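Local coordinates for protein D-mannose isomerase (Marinomonas mediterranea, PDB 5X32) that catalyses the reversible isomerization of D-mannose to D-fructose and, less efficiently, isomerizes D-lyxose, while leaving D-glucose untouched, at residues F62-L67 with A125-L130; A121-L126 with M184-A189. All blocks are in the same frame, centred on the assembly; numbering follows the deposited sequence.

Contact 1: F62-L67 with A125-L130; sequences FAQAYL and ALQIGL
Ile128, the first residue to leave helical geometry at the end of helix 112-127, presses its CG2 methyl against helix 52-69 and forms the tight half of this contact. The torsions aim it there: CG1 lies between the backbone N and the carbonyl carbon (chi1 58°), which turns CG2 anti to that carbon. Tyr66, with CG anti to its backbone N, brings ring atom CD2 obliquely to within 3.5 Å of Ile128 CG2. Leu67 CG lies 4.0 Å and Ala63 CB 4.1 Å from Ile128 CG2; the short alanine suits the place where the backbones come nearest, while the branched isoleucine fills the gap between the two helices.

The other half is looser and more polar. Leu67, exposed, sets CD1 3.9 Å from Gln127 CB, its side chain crossing that of Gln127 at about a right angle. The amides of Gln64 and Gln127 meet obliquely, NE2 to NE2 at 3.8 Å, without a hydrogen bond; Gln64 NE2 bonds instead to OD1 of Asn124, one turn back from Ile128.

Beyond Ile128 the helix closes in a Schellman motif, a common helix end: Gly129, at positive phi, gives its N to Leu126 O, and Leu130 N reaches Ala125 O. The packing of inner helix 112-127 on inner helix 52-69 is that of the (α/α)6 barrel of the N-acylglucosamine 2-epimerase family.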
loop_
_atom_site.group_PDB
_atom_site.type_symbol
_atom_site.label_atom_id
_atom_site.label_comp_id
_atom_site.label_asym_id
_atom_site.label_seq_id
_atom_site.Cartn_x
_atom_site.Cartn_y
_atom_site.Cartn_z
ATOM N N PHE A 62 -2.072 -5.007 12.790
ATOM C CA PHE A 62 -2.070 -5.816 14.005
ATOM C C PHE A 62 -1.829 -7.276 13.670
ATOM O O PHE A 62 -1.161 -7.985 14.425
ATOM C CB PHE A 62 -3.374 -5.634 14.773
ATOM C CG PHE A 62 -3.496 -4.283 15.411
ATOM C CD1 PHE A 62 -2.648 -3.913 16.441
ATOM C CD2 PHE A 62 -4.449 -3.380 14.975
ATOM C CE1 PHE A 62 -2.749 -2.671 17.036
ATOM C CE2 PHE A 62 -4.552 -2.138 15.548
ATOM C CZ PHE A 62 -3.704 -1.782 16.592
ATOM N N ALA A 63 -2.329 -7.717 12.521
ATOM C CA ALA A 63 -2.081 -9.092 12.106
ATOM C C ALA A 63 -0.592 -9.334 11.880
ATOM O O ALA A 63 -0.016 -10.255 12.456
ATOM C CB ALA A 63 -2.871 -9.424 10.868
ATOM N N GLN A 64 0.031 -8.492 11.059
ATOM C CA GLN A 64 1.460 -8.623 10.776
ATOM C C GLN A 64 2.304 -8.546 12.063
ATOM O O GLN A 64 3.268 -9.323 12.251
ATOM C CB GLN A 64 1.888 -7.542 9.792
ATOM C CG GLN A 64 1.375 -7.750 8.377
ATOM C CD GLN A 64 1.893 -9.017 7.774
ATOM O OE1 GLN A 64 3.085 -9.320 7.863
ATOM N NE2 GLN A 64 1.000 -9.787 7.172
ATOM N N ALA A 65 1.917 -7.647 12.967
ATOM C CA ALA A 65 2.635 -7.523 14.229
ATOM C C ALA A 65 2.489 -8.803 15.045
ATOM O O ALA A 65 3.415 -9.238 15.717
ATOM C CB ALA A 65 2.140 -6.333 15.017
ATOM N N TYR A 66 1.315 -9.415 14.983
ATOM C CA TYR A 66 1.120 -10.648 15.722
ATOM C C TYR A 66 1.937 -11.776 15.115
ATOM O O TYR A 66 2.511 -12.593 15.827
ATOM C CB TYR A 66 -0.354 -11.035 15.769
ATOM C CG TYR A 66 -0.572 -12.435 16.294
ATOM C CD1 TYR A 66 -0.454 -12.711 17.657
ATOM C CD2 TYR A 66 -0.895 -13.476 15.432
ATOM C CE1 TYR A 66 -0.643 -13.983 18.138
ATOM C CE2 TYR A 66 -1.091 -14.750 15.903
ATOM C CZ TYR A 66 -0.967 -15.002 17.257
ATOM O OH TYR A 66 -1.161 -16.281 17.726
ATOM N N LEU A 67 1.993 -11.815 13.794
ATOM C CA LEU A 67 2.727 -12.867 13.118
ATOM C C LEU A 67 4.218 -12.768 13.410
ATOM O O LEU A 67 4.911 -13.786 13.413
ATOM C CB LEU A 67 2.467 -12.816 11.614
ATOM C CG LEU A 67 1.082 -13.359 11.262
ATOM C CD1 LEU A 67 0.751 -13.193 9.794
ATOM C CD2 LEU A 67 0.947 -14.822 11.707
ATOM N N ALA A 125 -6.284 -12.073 8.252
ATOM C CA ALA A 125 -7.171 -12.786 9.167
ATOM C C ALA A 125 -6.895 -14.282 9.092
ATOM O O ALA A 125 -6.712 -14.944 10.113
ATOM C CB ALA A 125 -8.632 -12.498 8.849
ATOM N N LEU A 126 -6.879 -14.809 7.874
ATOM C CA LEU A 126 -6.615 -16.220 7.670
ATOM C C LEU A 126 -5.288 -16.649 8.276
ATOM O O LEU A 126 -5.248 -17.640 9.011
ATOM C CB LEU A 126 -6.630 -16.571 6.183
ATOM C CG LEU A 126 -6.411 -18.057 5.906
ATOM C CD1 LEU A 126 -7.588 -18.831 6.403
ATOM C CD2 LEU A 126 -6.174 -18.329 4.439
ATOM N N GLN A 127 -4.217 -15.900 7.997
ATOM C CA GLN A 127 -2.904 -16.349 8.437
ATOM C C GLN A 127 -2.807 -16.288 9.943
ATOM O O GLN A 127 -1.933 -16.941 10.492
ATOM C CB GLN A 127 -1.745 -15.531 7.873
ATOM C CG GLN A 127 -2.063 -14.739 6.655
ATOM C CD GLN A 127 -0.824 -14.398 5.838
ATOM O OE1 GLN A 127 -0.216 -15.255 5.177
ATOM N NE2 GLN A 127 -0.313 -13.198 6.074
ATOM N N ILE A 128 -3.618 -15.461 10.615
ATOM C CA ILE A 128 -3.611 -15.522 12.090
ATOM C C ILE A 128 -4.662 -16.520 12.663
ATOM O O ILE A 128 -4.905 -16.581 13.881
ATOM C CB ILE A 128 -3.837 -14.133 12.766
ATOM C CG1 ILE A 128 -5.150 -13.468 12.344
ATOM C CG2 ILE A 128 -2.690 -13.200 12.479
ATOM C CD1 ILE A 128 -5.470 -12.192 13.143
ATOM N N GLY A 129 -5.269 -17.304 11.779
ATOM C CA GLY A 129 -6.039 -18.467 12.174
ATOM C C GLY A 129 -7.554 -18.396 12.094
ATOM O O GLY A 129 -8.246 -19.326 12.521
ATOM N N LEU A 130 -8.089 -17.344 11.489
ATOM C CA LEU A 130 -9.523 -17.322 11.274
ATOM C C LEU A 130 -9.745 -18.153 10.033
ATOM O O LEU A 130 -9.646 -17.644 8.910
ATOM C CB LEU A 130 -10.059 -15.903 11.094
ATOM C CG LEU A 130 -10.463 -15.122 12.351
ATOM C CD1 LEU A 130 -9.257 -14.890 13.248
ATOM C CD2 LEU A 130 -11.146 -13.799 12.001
#

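Contact 2: A121-L126 with M184-A189; sequences AYSNAL and MSAFDA
Two serines and two alanines make up most of the interface between helices 112-127 and 173-190, which run almost parallel here, their axes 8.7 Å apart and crossing at 19°. Ser123 buries the most surface of any residue in the interface. Ser123 CB lies 3.2 Å from Ser185 OG, which is carried across by a first torsion anti to the backbone N (chi1 -177°). Ser123 OG takes the other rotation, anti to the carbonyl carbon, and rests over the facing backbone, 3.3 Å from Ala186 CA. The Ala186 methyl points off to one side, so the hydroxyl can rest on CA. One turn further on, Ala189 turns its CB toward helix 112-127 and meets Leu126 CD2 at 3.7 Å. Leu126, with CG anti to the backbone N, reaches across to the facing helix, and its CD2 lies over both the methyl and the carbonyl of Ala189; the small alanine lets the leucine come down onto the backbone.

The second shell fixes the polar groups. Ser123 OG is hydrogen-bonded to Ile119 O in the preceding turn, so the hydroxyl is held back against its own helix even as it touches the opposite one. Asn124 behaves alike: ND2 binds Leu120 O, and OD1 is engaged outside this pair of helices, by Gln64. Further out, outer helix 133-147 adds Ile137 against Ser123 and Ala133 against Leu126. On the far side of helix 173-190 Met184 packs on helix 249-265; Asp188 forms a salt bridge with Arg265.

No hydrogen bond joins the two segments. With the buried Ser123 hydroxyl satisfied within its own helix, the contact implies association by van der Waals packing: small residues allow Ser123 CA to lie 5.2 Å from Ala186 CA, and Leu126 adds the larger apolar contact.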
loop_
_atom_site.group_PDB
_atom_site.type_symbol
_atom_site.label_atom_id
_atom_site.label_comp_id
_atom_site.label_asym_id
_atom_site.label_seq_id
_atom_site.Cartn_x
_atom_site.Cartn_y
_atom_site.Cartn_z
ATOM N N ALA A 121 -6.897 -7.654 3.986
ATOM C CA ALA A 121 -7.266 -7.832 5.387
ATOM C C ALA A 121 -7.733 -9.270 5.658
ATOM O O ALA A 121 -7.330 -9.870 6.656
ATOM C CB ALA A 121 -8.349 -6.838 5.795
ATOM N N TYR A 122 -8.548 -9.841 4.769
ATOM C CA TYR A 122 -8.987 -11.230 4.984
ATOM C C TYR A 122 -7.821 -12.210 4.920
ATOM O O TYR A 122 -7.792 -13.145 5.726
ATOM C CB TYR A 122 -10.088 -11.648 3.987
ATOM C CG TYR A 122 -11.420 -10.992 4.296
ATOM C CD1 TYR A 122 -11.691 -10.532 5.574
ATOM C CD2 TYR A 122 -12.376 -10.785 3.306
ATOM C CE1 TYR A 122 -12.884 -9.915 5.872
ATOM C CE2 TYR A 122 -13.578 -10.166 3.595
ATOM C CZ TYR A 122 -13.828 -9.734 4.887
ATOM O OH TYR A 122 -15.009 -9.105 5.211
ATOM N N SER A 123 -6.858 -11.987 4.010
ATOM C CA SER A 123 -5.654 -12.820 3.984
ATOM C C SER A 123 -5.024 -12.813 5.360
ATOM O O SER A 123 -4.797 -13.862 5.958
ATOM C CB SER A 123 -4.620 -12.322 2.970
ATOM O OG SER A 123 -5.121 -12.328 1.651
ATOM N N ASN A 124 -4.818 -11.621 5.903
ATOM C CA ASN A 124 -4.155 -11.552 7.195
ATOM C C ASN A 124 -4.962 -12.237 8.310
ATOM O O ASN A 124 -4.393 -12.925 9.191
ATOM C CB ASN A 124 -3.851 -10.099 7.531
ATOM C CG ASN A 124 -2.585 -9.626 6.848
ATOM O OD1 ASN A 124 -1.489 -9.773 7.389
ATOM N ND2 ASN A 124 -2.722 -9.104 5.623
ATOM N N ALA A 125 -6.284 -12.073 8.252
ATOM C CA ALA A 125 -7.171 -12.786 9.167
ATOM C C ALA A 125 -6.895 -14.282 9.092
ATOM O O ALA A 125 -6.712 -14.944 10.113
ATOM C CB ALA A 125 -8.632 -12.498 8.849
ATOM N N LEU A 126 -6.879 -14.809 7.874
ATOM C CA LEU A 126 -6.615 -16.220 7.670
ATOM C C LEU A 126 -5.288 -16.649 8.276
ATOM O O LEU A 126 -5.248 -17.640 9.011
ATOM C CB LEU A 126 -6.630 -16.571 6.183
ATOM C CG LEU A 126 -6.411 -18.057 5.906
ATOM C CD1 LEU A 126 -7.588 -18.831 6.403
ATOM C CD2 LEU A 126 -6.174 -18.329 4.439
ATOM N N MET A 184 -1.441 -11.530 -4.223
ATOM C CA MET A 184 -0.257 -12.246 -3.732
ATOM C C MET A 184 -0.382 -12.633 -2.251
ATOM O O MET A 184 0.008 -13.741 -1.844
ATOM C CB MET A 184 0.998 -11.416 -3.914
ATOM C CG MET A 184 1.480 -11.372 -5.343
ATOM S SD MET A 184 2.885 -10.278 -5.515
ATOM C CE MET A 184 4.010 -11.170 -4.490
ATOM N N SER A 185 -0.942 -11.728 -1.445
ATOM C CA SER A 185 -1.153 -12.031 -0.032
ATOM C C SER A 185 -2.109 -13.223 0.108
ATOM O O SER A 185 -1.945 -14.102 0.977
ATOM C CB SER A 185 -1.713 -10.813 0.699
ATOM O OG SER A 185 -1.855 -11.059 2.089
ATOM N N ALA A 186 -3.099 -13.250 -0.780
ATOM C CA ALA A 186 -4.102 -14.300 -0.777
ATOM C C ALA A 186 -3.459 -15.625 -1.164
ATOM O O ALA A 186 -3.730 -16.652 -0.552
ATOM C CB ALA A 186 -5.240 -13.955 -1.731
ATOM N N PHE A 187 -2.625 -15.608 -2.195
ATOM C CA PHE A 187 -1.909 -16.815 -2.582
ATOM C C PHE A 187 -1.010 -17.341 -1.464
ATOM O O PHE A 187 -0.905 -18.538 -1.273
ATOM C CB PHE A 187 -1.090 -16.598 -3.848
ATOM C CG PHE A 187 -0.199 -17.756 -4.178
ATOM C CD1 PHE A 187 -0.744 -18.950 -4.620
ATOM C CD2 PHE A 187 1.173 -17.663 -4.047
ATOM C CE1 PHE A 187 0.068 -20.031 -4.927
ATOM C CE2 PHE A 187 1.988 -18.742 -4.359
ATOM C CZ PHE A 187 1.434 -19.924 -4.796
ATOM N N ASP A 188 -0.316 -16.461 -0.756
ATOM C CA ASP A 188 0.515 -16.935 0.347
ATOM C C ASP A 188 -0.339 -17.561 1.451
ATOM O O ASP A 188 0.016 -18.594 2.028
ATOM C CB ASP A 188 1.349 -15.796 0.941
ATOM C CG ASP A 188 2.506 -15.365 0.054
ATOM O OD1 ASP A 188 2.802 -16.017 -0.980
ATOM O OD2 ASP A 188 3.145 -14.360 0.426
ATOM N N ALA A 189 -1.477 -16.933 1.731
ATOM C CA ALA A 189 -2.322 -17.372 2.821
ATOM C C ALA A 189 -3.078 -18.660 2.510
ATOM O O ALA A 189 -3.374 -19.446 3.423
ATOM C CB ALA A 189 -3.309 -16.268 3.191
#

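Following the chain from the N terminus, helix 52-69 comes first; the polypeptide then makes outer helix 72-89 and strands 99-101 and 104-111 before helix 112-127 returns, and contact 1 closes that excursion. From the end of helix 112-127 the chain goes out again through helix 133-147 and strands 149-150 and 155-160, and contact 2 closes the second loop when helix 173-190 arrives. The loops follow one another, neither enclosing the other, and overlap only around helix 112-127, where the two segments share Ala125 and Leu126. Their centres are 9 Å apart. Together they fasten three successive inner helices of the barrel side by side, with helix 112-127 in the middle.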